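Local structure of capsid protein (Bocavirus gorilla/GBoV1/2009, 7LNK) at residues A[40-45]-A[56-61]; A[164-169]-A[296-301]; A[138-143]-A[384-389]; A[288-293]-A[303-308]. The protein forms the T=1 icosahedral shell of a parvovirus, sixty copies of the subunit assembling into a capsid that presumably encloses the viral DNA genome. All coordinates share one frame; numbering follows the deposited sequence.

Contact 1 of 4, residues A[40-45]-A[56-61]; sequences YKTEII and RCVTTP
K41 and T59, and beyond them E43 and C57, are the hydrogen-bonded pairs of an antiparallel beta hairpin, an elaboration of what corresponds to the BC loop of the parvovirus jelly roll. K41 N donates to T59 O at 3.0 Å and T59 N returns a bond to K41 O, while E43 N and C57 O, and C57 N and E43 O, repeat the exchange. The short strand axes run at 144° to each other. Side chains alternate between the two faces. On the face of K41, E43, C57 and T59, the E43 chain bends at chi2 (87°) and swings its carboxylate over T59, whose OG1 donates to the syn lone pair of E43 OE2 at 3.0 Å. The opposite face carries T42, I44, R56 and V58. Here R56 curls through two bends in its chain, and I44 CD1 lies over one face of the guanidinium while T42 CG2 approaches its edge, 3.5 Å from R56 NH2. The R56 side chain also packs on P162 and I163, which flank it in the same chain. T42 O accepts a bond from S486 OG of one neighbouring subunit, so the first strand takes part in an interface as well. At the other end of the hairpin, P61 stands over the Y40 ring in a CH-pi contact, its CD 3.5 Å from the ring centroid and 10° off the normal, and T60 CG2 packs obliquely against Y40 CE1. This ring is anchored by its far end, where Y40 OH bonds to E194 OE1 and L193 N.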
loop_
_atom_site.group_PDB
_atom_site.type_symbol
_atom_site.label_atom_id
_atom_site.label_comp_id
_atom_site.label_asym_id
_atom_site.label_seq_id
_atom_site.Cartn_x
_atom_site.Cartn_y
_atom_site.Cartn_z
ATOM N N TYR A 40 107.136 18.964 11.765
ATOM C CA TYR A 40 107.460 17.584 12.091
ATOM C C TYR A 40 108.960 17.388 11.960
ATOM O O TYR A 40 109.567 17.854 10.995
ATOM C CB TYR A 40 106.721 16.615 11.177
ATOM C CG TYR A 40 105.253 16.480 11.456
ATOM C CD1 TYR A 40 104.786 15.487 12.287
ATOM C CD2 TYR A 40 104.344 17.363 10.931
ATOM C CE1 TYR A 40 103.456 15.353 12.545
ATOM C CE2 TYR A 40 103.009 17.240 11.192
ATOM C CZ TYR A 40 102.571 16.234 12.001
ATOM O OH TYR A 40 101.235 16.099 12.273
ATOM N N LYS A 41 109.549 16.712 12.935
ATOM C CA LYS A 41 110.982 16.485 12.981
ATOM C C LYS A 41 111.236 15.073 13.475
ATOM O O LYS A 41 110.480 14.547 14.290
ATOM C CB LYS A 41 111.671 17.467 13.912
ATOM C CG LYS A 41 111.582 18.904 13.499
ATOM C CD LYS A 41 112.191 19.767 14.565
ATOM C CE LYS A 41 112.124 21.221 14.204
ATOM N NZ LYS A 41 112.669 22.054 15.299
ATOM N N THR A 42 112.297 14.461 12.977
ATOM C CA THR A 42 112.718 13.145 13.440
ATOM C C THR A 42 114.087 13.291 14.090
ATOM O O THR A 42 115.082 13.521 13.404
ATOM C CB THR A 42 112.755 12.144 12.293
ATOM O OG1 THR A 42 111.462 12.063 11.692
ATOM C CG2 THR A 42 113.112 10.776 12.817
ATOM N N GLU A 43 114.146 13.120 15.404
ATOM C CA GLU A 43 115.387 13.259 16.148
ATOM C C GLU A 43 115.879 11.903 16.624
ATOM O O GLU A 43 115.094 10.986 16.867
ATOM C CB GLU A 43 115.223 14.171 17.363
ATOM C CG GLU A 43 114.874 15.605 17.053
ATOM C CD GLU A 43 113.386 15.811 16.929
ATOM O OE1 GLU A 43 112.647 14.809 17.020
ATOM O OE2 GLU A 43 112.957 16.970 16.768
ATOM N N ILE A 44 117.195 11.785 16.743
ATOM C CA ILE A 44 117.834 10.615 17.327
ATOM C C ILE A 44 118.365 11.015 18.691
ATOM O O ILE A 44 119.308 11.809 18.785
ATOM C CB ILE A 44 118.976 10.088 16.449
ATOM C CG1 ILE A 44 118.449 9.651 15.092
ATOM C CG2 ILE A 44 119.647 8.915 17.123
ATOM C CD1 ILE A 44 119.529 9.329 14.109
ATOM N N ILE A 45 117.772 10.475 19.747
ATOM C CA ILE A 45 118.324 10.604 21.087
ATOM C C ILE A 45 119.293 9.451 21.299
ATOM O O ILE A 45 118.920 8.278 21.199
ATOM C CB ILE A 45 117.223 10.655 22.162
ATOM C CG1 ILE A 45 117.833 10.914 23.542
ATOM C CG2 ILE A 45 116.356 9.422 22.153
ATOM C CD1 ILE A 45 118.493 12.261 23.677
ATOM N N ARG A 56 114.709 6.592 17.937
ATOM C CA ARG A 56 114.220 7.504 16.916
ATOM C C ARG A 56 112.920 8.097 17.419
ATOM O O ARG A 56 112.071 7.377 17.948
ATOM C CB ARG A 56 113.981 6.793 15.587
ATOM C CG ARG A 56 115.215 6.216 14.985
ATOM C CD ARG A 56 116.159 7.287 14.548
ATOM N NE ARG A 56 115.656 8.089 13.442
ATOM C CZ ARG A 56 115.765 7.728 12.168
ATOM N NH1 ARG A 56 116.343 6.580 11.856
ATOM N NH2 ARG A 56 115.300 8.510 11.206
ATOM N N CYS A 57 112.766 9.400 17.267
ATOM C CA CYS A 57 111.579 10.084 17.744
ATOM C C CYS A 57 111.099 11.027 16.663
ATOM O O CYS A 57 111.853 11.891 16.213
ATOM C CB CYS A 57 111.873 10.849 19.037
ATOM S SG CYS A 57 110.450 11.664 19.782
ATOM N N VAL A 58 109.857 10.861 16.240
ATOM C CA VAL A 58 109.195 11.846 15.403
ATOM C C VAL A 58 108.426 12.769 16.327
ATOM O O VAL A 58 107.446 12.355 16.952
ATOM C CB VAL A 58 108.257 11.191 14.381
ATOM C CG1 VAL A 58 107.520 12.258 13.611
ATOM C CG2 VAL A 58 109.033 10.307 13.445
ATOM N N THR A 59 108.864 14.015 16.420
ATOM C CA THR A 59 108.185 15.017 17.221
ATOM C C THR A 59 107.264 15.833 16.330
ATOM O O THR A 59 107.633 16.213 15.218
ATOM C CB THR A 59 109.184 15.925 17.932
ATOM O OG1 THR A 59 110.036 16.548 16.970
ATOM C CG2 THR A 59 110.022 15.136 18.895
ATOM N N THR A 60 106.073 16.103 16.825
ATOM C CA THR A 60 104.997 16.669 16.042
ATOM C C THR A 60 104.634 18.043 16.572
ATOM O O THR A 60 104.923 18.370 17.726
ATOM C CB THR A 60 103.759 15.770 16.109
ATOM O OG1 THR A 60 103.284 15.740 17.452
ATOM C CG2 THR A 60 104.126 14.362 15.727
ATOM N N PRO A 61 104.024 18.885 15.761
ATOM C CA PRO A 61 103.544 20.164 16.284
ATOM C C PRO A 61 102.213 20.018 16.993
ATOM O O PRO A 61 101.293 20.790 16.736
ATOM C CB PRO A 61 103.395 21.011 15.022
ATOM C CG PRO A 61 103.068 20.020 13.979
ATOM C CD PRO A 61 103.842 18.789 14.306
#

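Contact 2 of 4, residues A[164-169]-A[296-301]; sequences LNELAD and VYINTG
E166 and N299 join a weakly bonded helical turn, about 165-168, to the loop between strands 287-291 and 306-308; in the jelly-roll scheme these parts correspond to insertions of the EF and GH loops. The polar part rests on one hydrogen bond, from N299 N to E166 OE2, 3.2 Å long with an angle of 159° at the hydrogen. The N-H reaches OE2 on its anti side, 27° out of the carboxylate plane. E166 leaves the backbone with CG anti to N (chi1 -175°), then bends at chi2, which carries the carboxylate to the loop. T300 comes tip to tip with it, OG1 lying 3.8 Å from E166 CD without a bond. Like charges gather beside this group: D169, D171 and E181 form an acidic cluster with E166, a crowding of negative charge that could raise the proton affinity of one or more of them. E181 also takes the Y297 N-H. The apolar part is a single patch, in which V296 CG2 packs across L167, whose side chain additionally touches M348 of a neighbouring subunit. The methyl lies 3.6 Å from L167 CA and 3.9 Å from L167 CG.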
loop_
_atom_site.group_PDB
_atom_site.type_symbol
_atom_site.label_atom_id
_atom_site.label_comp_id
_atom_site.label_asym_id
_atom_site.label_seq_id
_atom_site.Cartn_x
_atom_site.Cartn_y
_atom_site.Cartn_z
ATOM N N LEU A 164 112.741 1.035 15.516
ATOM C CA LEU A 164 113.761 0.684 16.494
ATOM C C LEU A 164 115.104 1.113 15.923
ATOM O O LEU A 164 115.478 0.684 14.830
ATOM C CB LEU A 164 113.742 -0.811 16.786
ATOM C CG LEU A 164 114.495 -1.284 18.030
ATOM C CD1 LEU A 164 113.848 -2.545 18.542
ATOM C CD2 LEU A 164 115.969 -1.487 17.804
ATOM N N ASN A 165 115.829 1.955 16.657
ATOM C CA ASN A 165 116.936 2.688 16.052
ATOM C C ASN A 165 118.104 1.778 15.693
ATOM O O ASN A 165 118.626 1.849 14.576
ATOM C CB ASN A 165 117.399 3.802 16.983
ATOM C CG ASN A 165 118.336 4.762 16.306
ATOM O OD1 ASN A 165 118.236 4.992 15.106
ATOM N ND2 ASN A 165 119.262 5.317 17.062
ATOM N N GLU A 166 118.543 0.928 16.623
ATOM C CA GLU A 166 119.734 0.125 16.366
ATOM C C GLU A 166 119.534 -0.783 15.161
ATOM O O GLU A 166 120.501 -1.194 14.509
ATOM C CB GLU A 166 120.102 -0.691 17.605
ATOM C CG GLU A 166 121.396 -1.475 17.471
ATOM C CD GLU A 166 122.623 -0.586 17.359
ATOM O OE1 GLU A 166 122.534 0.613 17.681
ATOM O OE2 GLU A 166 123.682 -1.079 16.925
ATOM N N LEU A 167 118.281 -1.095 14.842
ATOM C CA LEU A 167 117.979 -1.826 13.621
ATOM C C LEU A 167 118.051 -0.928 12.396
ATOM O O LEU A 167 118.293 -1.404 11.287
ATOM C CB LEU A 167 116.598 -2.462 13.732
ATOM C CG LEU A 167 116.459 -3.880 14.270
ATOM C CD1 LEU A 167 116.983 -4.030 15.669
ATOM C CD2 LEU A 167 114.992 -4.217 14.244
ATOM N N ALA A 168 117.763 0.355 12.561
ATOM C CA ALA A 168 117.754 1.306 11.458
ATOM C C ALA A 168 119.017 2.155 11.364
ATOM O O ALA A 168 119.096 3.038 10.516
ATOM C CB ALA A 168 116.539 2.218 11.557
ATOM N N ASP A 169 119.992 1.955 12.241
ATOM C CA ASP A 169 120.990 3.007 12.391
ATOM C C ASP A 169 122.097 2.971 11.345
ATOM O O ASP A 169 122.951 3.861 11.363
ATOM C CB ASP A 169 121.600 2.976 13.794
ATOM C CG ASP A 169 122.261 1.668 14.119
ATOM O OD1 ASP A 169 122.147 0.713 13.324
ATOM O OD2 ASP A 169 122.918 1.599 15.174
ATOM N N VAL A 296 120.637 -7.655 10.515
ATOM C CA VAL A 296 120.907 -6.374 11.141
ATOM C C VAL A 296 122.308 -6.405 11.739
ATOM O O VAL A 296 122.874 -7.474 11.994
ATOM C CB VAL A 296 119.841 -6.079 12.213
ATOM C CG1 VAL A 296 119.954 -7.065 13.354
ATOM C CG2 VAL A 296 119.943 -4.665 12.719
ATOM N N TYR A 297 122.888 -5.230 11.945
ATOM C CA TYR A 297 124.167 -5.112 12.626
ATOM C C TYR A 297 123.941 -4.460 13.981
ATOM O O TYR A 297 123.384 -3.361 14.061
ATOM C CB TYR A 297 125.165 -4.301 11.806
ATOM C CG TYR A 297 126.480 -4.134 12.514
ATOM C CD1 TYR A 297 127.406 -5.160 12.534
ATOM C CD2 TYR A 297 126.784 -2.967 13.188
ATOM C CE1 TYR A 297 128.603 -5.021 13.187
ATOM C CE2 TYR A 297 127.977 -2.820 13.845
ATOM C CZ TYR A 297 128.884 -3.850 13.842
ATOM O OH TYR A 297 130.081 -3.706 14.498
ATOM N N ILE A 298 124.376 -5.129 15.041
ATOM C CA ILE A 298 124.209 -4.643 16.402
ATOM C C ILE A 298 125.587 -4.483 17.018
ATOM O O ILE A 298 126.296 -5.469 17.247
ATOM C CB ILE A 298 123.335 -5.585 17.236
ATOM C CG1 ILE A 298 121.907 -5.574 16.701
ATOM C CG2 ILE A 298 123.369 -5.189 18.690
ATOM C CD1 ILE A 298 121.050 -6.619 17.296
ATOM N N ASN A 299 125.975 -3.238 17.273
ATOM C CA ASN A 299 127.212 -2.927 17.971
ATOM C C ASN A 299 127.011 -2.673 19.460
ATOM O O ASN A 299 127.970 -2.323 20.152
ATOM C CB ASN A 299 127.913 -1.746 17.294
ATOM C CG ASN A 299 127.065 -0.498 17.248
ATOM O OD1 ASN A 299 126.272 -0.232 18.140
ATOM N ND2 ASN A 299 127.237 0.283 16.193
ATOM N N THR A 300 125.794 -2.833 19.968
ATOM C CA THR A 300 125.479 -2.554 21.361
ATOM C C THR A 300 125.112 -3.847 22.077
ATOM O O THR A 300 125.171 -4.940 21.508
ATOM C CB THR A 300 124.336 -1.538 21.481
ATOM O OG1 THR A 300 123.171 -2.049 20.827
ATOM C CG2 THR A 300 124.724 -0.230 20.843
ATOM N N GLY A 301 124.745 -3.714 23.348
ATOM C CA GLY A 301 124.222 -4.818 24.119
ATOM C C GLY A 301 122.723 -4.941 23.958
ATOM O O GLY A 301 122.092 -4.250 23.159
#

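Contact 3 of 4, residues A[138-143]-A[384-389]; sequences HPWDED and EHPIWC
P139 and P386 bring the two backbones to 5.3 Å between CA atoms, where a type II beta turn from H138 to D141 meets the chain just before strand 388-390. W140 holds the third turn position with a positive phi of 66°, and the closing bond from D141 N to H138 O is weak. P386 wedges against both neighbouring residues of the turn: its CG rests 3.5 Å from P139 CB, and its CD sits over the W140 indole, 3.5 Å from the centroid of the five-membered ring, in a CH-pi contact. The P386 and W140 side chains run at about a right angle to each other. Beyond P386, the outer edge of the W140 six-membered ring points at the face of the H385 imidazole, with W140 CZ2 reaching H385 CD2 at 3.4 Å and the ring planes at 63° in a T-shaped pair. H385 ND1 and T382 OG1 share a hydrogen bond, which helps to orient the imidazole, and W327 contributes a further aromatic contact to both rings. At the other end of the contact, P139 CG abuts C389 CB at 3.5 Å, close to where the strand begins. No hydrogen bond joins the two segments, but the turn is braced internally: H138 ND1 donates to P139 O at 3.0 Å. R239 of a neighbouring subunit makes a cation-pi contact with W140, and T237 of that subunit bonds W140 O. Such a proline-aromatic cluster, buried near the centre of the subunit, ties together segments that correspond to the EF and GH loops of the viral jelly-roll fold.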
loop_
_atom_site.group_PDB
_atom_site.type_symbol
_atom_site.label_atom_id
_atom_site.label_comp_id
_atom_site.label_asym_id
_atom_site.label_seq_id
_atom_site.Cartn_x
_atom_site.Cartn_y
_atom_site.Cartn_z
ATOM N N HIS A 138 101.213 6.614 27.363
ATOM C CA HIS A 138 101.801 5.391 27.868
ATOM C C HIS A 138 101.618 5.385 29.373
ATOM O O HIS A 138 101.597 6.450 29.997
ATOM C CB HIS A 138 103.286 5.285 27.500
ATOM C CG HIS A 138 103.915 3.987 27.885
ATOM N ND1 HIS A 138 104.470 3.768 29.125
ATOM C CD2 HIS A 138 104.022 2.818 27.214
ATOM C CE1 HIS A 138 104.931 2.533 29.186
ATOM N NE2 HIS A 138 104.667 1.935 28.041
ATOM N N PRO A 139 101.431 4.217 29.973
ATOM C CA PRO A 139 101.242 4.161 31.422
ATOM C C PRO A 139 102.374 4.834 32.176
ATOM O O PRO A 139 103.529 4.820 31.751
ATOM C CB PRO A 139 101.193 2.661 31.702
ATOM C CG PRO A 139 100.659 2.096 30.477
ATOM C CD PRO A 139 101.143 2.921 29.343
ATOM N N TRP A 140 102.017 5.431 33.308
ATOM C CA TRP A 140 102.896 6.083 34.269
ATOM C C TRP A 140 103.570 7.326 33.713
ATOM O O TRP A 140 104.633 7.709 34.199
ATOM C CB TRP A 140 103.971 5.128 34.787
ATOM C CG TRP A 140 103.415 3.969 35.523
ATOM C CD1 TRP A 140 103.188 2.726 35.029
ATOM C CD2 TRP A 140 102.975 3.947 36.879
ATOM N NE1 TRP A 140 102.654 1.922 35.994
ATOM C CE2 TRP A 140 102.510 2.650 37.143
ATOM C CE3 TRP A 140 102.937 4.896 37.900
ATOM C CZ2 TRP A 140 102.012 2.279 38.380
ATOM C CZ3 TRP A 140 102.439 4.522 39.126
ATOM C CH2 TRP A 140 101.985 3.229 39.356
ATOM N N ASP A 141 102.986 7.966 32.710
ATOM C CA ASP A 141 103.507 9.230 32.221
ATOM C C ASP A 141 103.060 10.377 33.112
ATOM O O ASP A 141 102.024 10.312 33.774
ATOM C CB ASP A 141 103.051 9.482 30.789
ATOM C CG ASP A 141 103.736 8.582 29.799
ATOM O OD1 ASP A 141 104.745 7.951 30.173
ATOM O OD2 ASP A 141 103.279 8.519 28.640
ATOM N N GLU A 142 103.849 11.444 33.113
ATOM C CA GLU A 142 103.523 12.636 33.878
ATOM C C GLU A 142 102.670 13.625 33.101
ATOM O O GLU A 142 102.379 14.708 33.613
ATOM C CB GLU A 142 104.803 13.320 34.349
ATOM C CG GLU A 142 105.557 12.512 35.363
ATOM C CD GLU A 142 106.835 13.173 35.796
ATOM O OE1 GLU A 142 107.234 14.171 35.168
ATOM O OE2 GLU A 142 107.443 12.695 36.772
ATOM N N ASP A 143 102.273 13.285 31.883
ATOM C CA ASP A 143 101.422 14.130 31.062
ATOM C C ASP A 143 99.977 14.169 31.539
ATOM O O ASP A 143 99.176 14.917 30.977
ATOM C CB ASP A 143 101.497 13.670 29.604
ATOM C CG ASP A 143 101.031 12.243 29.409
ATOM O OD1 ASP A 143 100.486 11.649 30.353
ATOM O OD2 ASP A 143 101.219 11.706 28.302
ATOM N N GLU A 384 97.069 6.329 42.598
ATOM C CA GLU A 384 97.969 6.627 41.491
ATOM C C GLU A 384 98.400 5.320 40.838
ATOM O O GLU A 384 99.305 4.618 41.278
ATOM C CB GLU A 384 99.177 7.403 41.995
ATOM C CG GLU A 384 98.842 8.735 42.627
ATOM C CD GLU A 384 98.457 8.584 44.076
ATOM O OE1 GLU A 384 98.453 7.434 44.556
ATOM O OE2 GLU A 384 98.124 9.596 44.723
ATOM N N HIS A 385 97.727 5.032 39.738
ATOM C CA HIS A 385 98.055 4.054 38.727
ATOM C C HIS A 385 97.474 4.517 37.410
ATOM O O HIS A 385 96.463 5.225 37.389
ATOM C CB HIS A 385 97.545 2.646 39.062
ATOM C CG HIS A 385 98.449 1.879 39.965
ATOM N ND1 HIS A 385 98.546 2.121 41.315
ATOM C CD2 HIS A 385 99.281 0.844 39.708
ATOM C CE1 HIS A 385 99.422 1.288 41.845
ATOM N NE2 HIS A 385 99.878 0.501 40.891
ATOM N N PRO A 386 98.076 4.120 36.301
ATOM C CA PRO A 386 97.369 4.183 35.025
ATOM C C PRO A 386 96.106 3.346 35.106
ATOM O O PRO A 386 96.101 2.264 35.692
ATOM C CB PRO A 386 98.375 3.586 34.045
ATOM C CG PRO A 386 99.672 3.834 34.679
ATOM C CD PRO A 386 99.475 3.710 36.139
ATOM N N ILE A 387 95.024 3.858 34.534
ATOM C CA ILE A 387 93.800 3.074 34.493
ATOM C C ILE A 387 93.905 2.008 33.414
ATOM O O ILE A 387 93.603 0.834 33.644
ATOM C CB ILE A 387 92.586 3.986 34.259
ATOM C CG1 ILE A 387 92.467 5.008 35.371
ATOM C CG2 ILE A 387 91.325 3.163 34.213
ATOM C CD1 ILE A 387 91.472 6.071 35.072
ATOM N N TRP A 388 94.364 2.398 32.230
ATOM C CA TRP A 388 94.414 1.518 31.078
ATOM C C TRP A 388 95.767 1.623 30.396
ATOM O O TRP A 388 96.563 2.519 30.676
ATOM C CB TRP A 388 93.320 1.845 30.061
ATOM C CG TRP A 388 93.378 3.244 29.552
ATOM C CD1 TRP A 388 94.133 3.704 28.523
ATOM C CD2 TRP A 388 92.596 4.352 29.998
ATOM N NE1 TRP A 388 93.911 5.037 28.330
ATOM C CE2 TRP A 388 92.964 5.459 29.222
ATOM C CE3 TRP A 388 91.631 4.516 30.989
ATOM C CZ2 TRP A 388 92.401 6.713 29.406
ATOM C CZ3 TRP A 388 91.082 5.760 31.171
ATOM C CH2 TRP A 388 91.465 6.843 30.386
ATOM N N CYS A 389 96.019 0.681 29.494
ATOM C CA CYS A 389 97.124 0.777 28.557
ATOM C C CYS A 389 96.648 0.299 27.197
ATOM O O CYS A 389 95.586 -0.309 27.061
ATOM C CB CYS A 389 98.348 -0.022 29.014
ATOM S SG CYS A 389 98.092 -1.750 29.365
#

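Contact 4 of 4, residues A[288-293]-A[303-308]; sequences MVCTKP and AGYGSG
V289 and S307 are the hydrogen-bonded pair that joins strands 288-291 and 306-308 into a small antiparallel sheet, V289 N donating to S307 O at 2.8 Å and S307 N to V289 O at 2.9 Å. The packing is closest one step along, where C290 faces G306: the CA atoms are 3.8 Å apart, and C290 SG lies over the glycine, which has no side chain in its way. The same sulfur meets the Y305 ring obliquely, 4.3 Å from its centroid, while C290 CB touches Y305 CD1 at 3.5 Å. M288, bent at chi2, runs its SD past G308 N and sets its CE 3.7 Å from A303 CB. Toward the K292 end the association weakens. The bond from T291 N to Y305 O is weak, at 3.5 Å, and K292, partly exposed to solvent, brings only CD near the tyrosine. Y305 finds its polar partner outside the pair, in Y355 OH of a neighbouring subunit. Residues 288-291 also pair antiparallel with a strand of that subunit. Main-chain hydrogen bonding therefore serves both sides of this strand, which implies that the sheet runs on across the subunit interface and that strand 288-291 helps to hold two subunits together.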
loop_
_atom_site.group_PDB
_atom_site.type_symbol
_atom_site.label_atom_id
_atom_site.label_comp_id
_atom_site.label_asym_id
_atom_site.label_seq_id
_atom_site.Cartn_x
_atom_site.Cartn_y
_atom_site.Cartn_z
ATOM N N MET A 288 115.074 -7.892 29.174
ATOM C CA MET A 288 114.887 -7.159 27.930
ATOM C C MET A 288 114.068 -7.985 26.959
ATOM O O MET A 288 114.406 -9.139 26.684
ATOM C CB MET A 288 116.223 -6.805 27.281
ATOM C CG MET A 288 116.999 -5.796 28.035
ATOM S SD MET A 288 116.086 -4.259 28.014
ATOM C CE MET A 288 117.149 -3.265 29.020
ATOM N N VAL A 289 113.004 -7.394 26.434
ATOM C CA VAL A 289 112.293 -7.958 25.297
ATOM C C VAL A 289 112.853 -7.301 24.046
ATOM O O VAL A 289 112.712 -6.090 23.844
ATOM C CB VAL A 289 110.771 -7.782 25.425
ATOM C CG1 VAL A 289 110.254 -8.604 26.579
ATOM C CG2 VAL A 289 110.409 -6.347 25.659
ATOM N N CYS A 290 113.523 -8.091 23.221
ATOM C CA CYS A 290 114.287 -7.578 22.103
ATOM C C CYS A 290 113.722 -8.110 20.796
ATOM O O CYS A 290 113.067 -9.152 20.758
ATOM C CB CYS A 290 115.758 -7.971 22.226
ATOM S SG CYS A 290 116.589 -7.296 23.663
ATOM N N THR A 291 113.965 -7.365 19.726
ATOM C CA THR A 291 113.728 -7.838 18.370
ATOM C C THR A 291 115.033 -7.714 17.608
ATOM O O THR A 291 115.648 -6.646 17.599
ATOM C CB THR A 291 112.624 -7.049 17.662
ATOM O OG1 THR A 291 112.972 -5.663 17.624
ATOM C CG2 THR A 291 111.305 -7.217 18.379
ATOM N N LYS A 292 115.459 -8.806 16.989
ATOM C CA LYS A 292 116.752 -8.870 16.312
ATOM C C LYS A 292 116.593 -9.669 15.031
ATOM O O LYS A 292 116.927 -10.857 14.971
ATOM C CB LYS A 292 117.807 -9.479 17.232
ATOM C CG LYS A 292 119.206 -9.541 16.688
ATOM C CD LYS A 292 120.125 -10.090 17.758
ATOM C CE LYS A 292 121.550 -10.201 17.279
ATOM N NZ LYS A 292 122.431 -10.709 18.362
ATOM N N PRO A 293 116.053 -9.051 13.984
ATOM C CA PRO A 293 115.973 -9.731 12.690
ATOM C C PRO A 293 117.355 -10.123 12.196
ATOM O O PRO A 293 118.363 -9.521 12.560
ATOM C CB PRO A 293 115.338 -8.677 11.781
ATOM C CG PRO A 293 114.575 -7.819 12.703
ATOM C CD PRO A 293 115.396 -7.737 13.944
ATOM N N ALA A 303 120.256 -4.026 25.733
ATOM C CA ALA A 303 119.600 -2.735 25.846
ATOM C C ALA A 303 119.906 -1.897 24.616
ATOM O O ALA A 303 121.063 -1.759 24.209
ATOM C CB ALA A 303 120.053 -2.015 27.112
ATOM N N GLY A 304 118.868 -1.334 24.029
ATOM C CA GLY A 304 118.982 -0.511 22.857
ATOM C C GLY A 304 118.559 -1.171 21.563
ATOM O O GLY A 304 118.220 -0.456 20.615
ATOM N N TYR A 305 118.589 -2.496 21.469
ATOM C CA TYR A 305 117.699 -3.181 20.543
ATOM C C TYR A 305 116.476 -3.781 21.230
ATOM O O TYR A 305 115.703 -4.491 20.583
ATOM C CB TYR A 305 118.448 -4.201 19.674
ATOM C CG TYR A 305 119.131 -5.379 20.302
ATOM C CD1 TYR A 305 118.470 -6.579 20.464
ATOM C CD2 TYR A 305 120.464 -5.318 20.648
ATOM C CE1 TYR A 305 119.104 -7.668 20.998
ATOM C CE2 TYR A 305 121.106 -6.400 21.180
ATOM C CZ TYR A 305 120.424 -7.573 21.358
ATOM O OH TYR A 305 121.069 -8.655 21.897
ATOM N N GLY A 306 116.290 -3.536 22.527
ATOM C CA GLY A 306 115.136 -4.070 23.221
ATOM C C GLY A 306 114.634 -3.159 24.321
ATOM O O GLY A 306 115.263 -2.161 24.673
ATOM N N SER A 307 113.472 -3.521 24.858
ATOM C CA SER A 307 112.786 -2.753 25.886
ATOM C C SER A 307 112.813 -3.501 27.209
ATOM O O SER A 307 112.687 -4.726 27.244
ATOM C CB SER A 307 111.337 -2.474 25.496
ATOM O OG SER A 307 111.262 -1.636 24.362
ATOM N N GLY A 308 112.983 -2.756 28.298
ATOM C CA GLY A 308 113.030 -3.364 29.613
ATOM C C GLY A 308 111.661 -3.806 30.078
ATOM O O GLY A 308 110.684 -3.063 29.962
#

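Overall arrangement
The four contacts lie in jelly-roll loop insertions at different depths: the centre of contact 3 is about 3 Å from that of the chain, those of contacts 1, 2 and 4 about 21 to 28 Å. Contacts 2 and 4 adjoin, centres about 10 Å apart: I298 CG2 meets Y305 CD2 at 3.5 Å, and L164 CD1 meets T291 OG1 at 3.4 Å. Residues 296-301 belong to the loop joining the strands of contact 4. N165 links contact 2 to contact 1 by packing on I44 and R56. Contact 3 touches none of the others, its nearest atoms about 8 Å from contact 4. All four touch one neighbouring subunit, contact 1 through its K234; the copy supplying S486 is different.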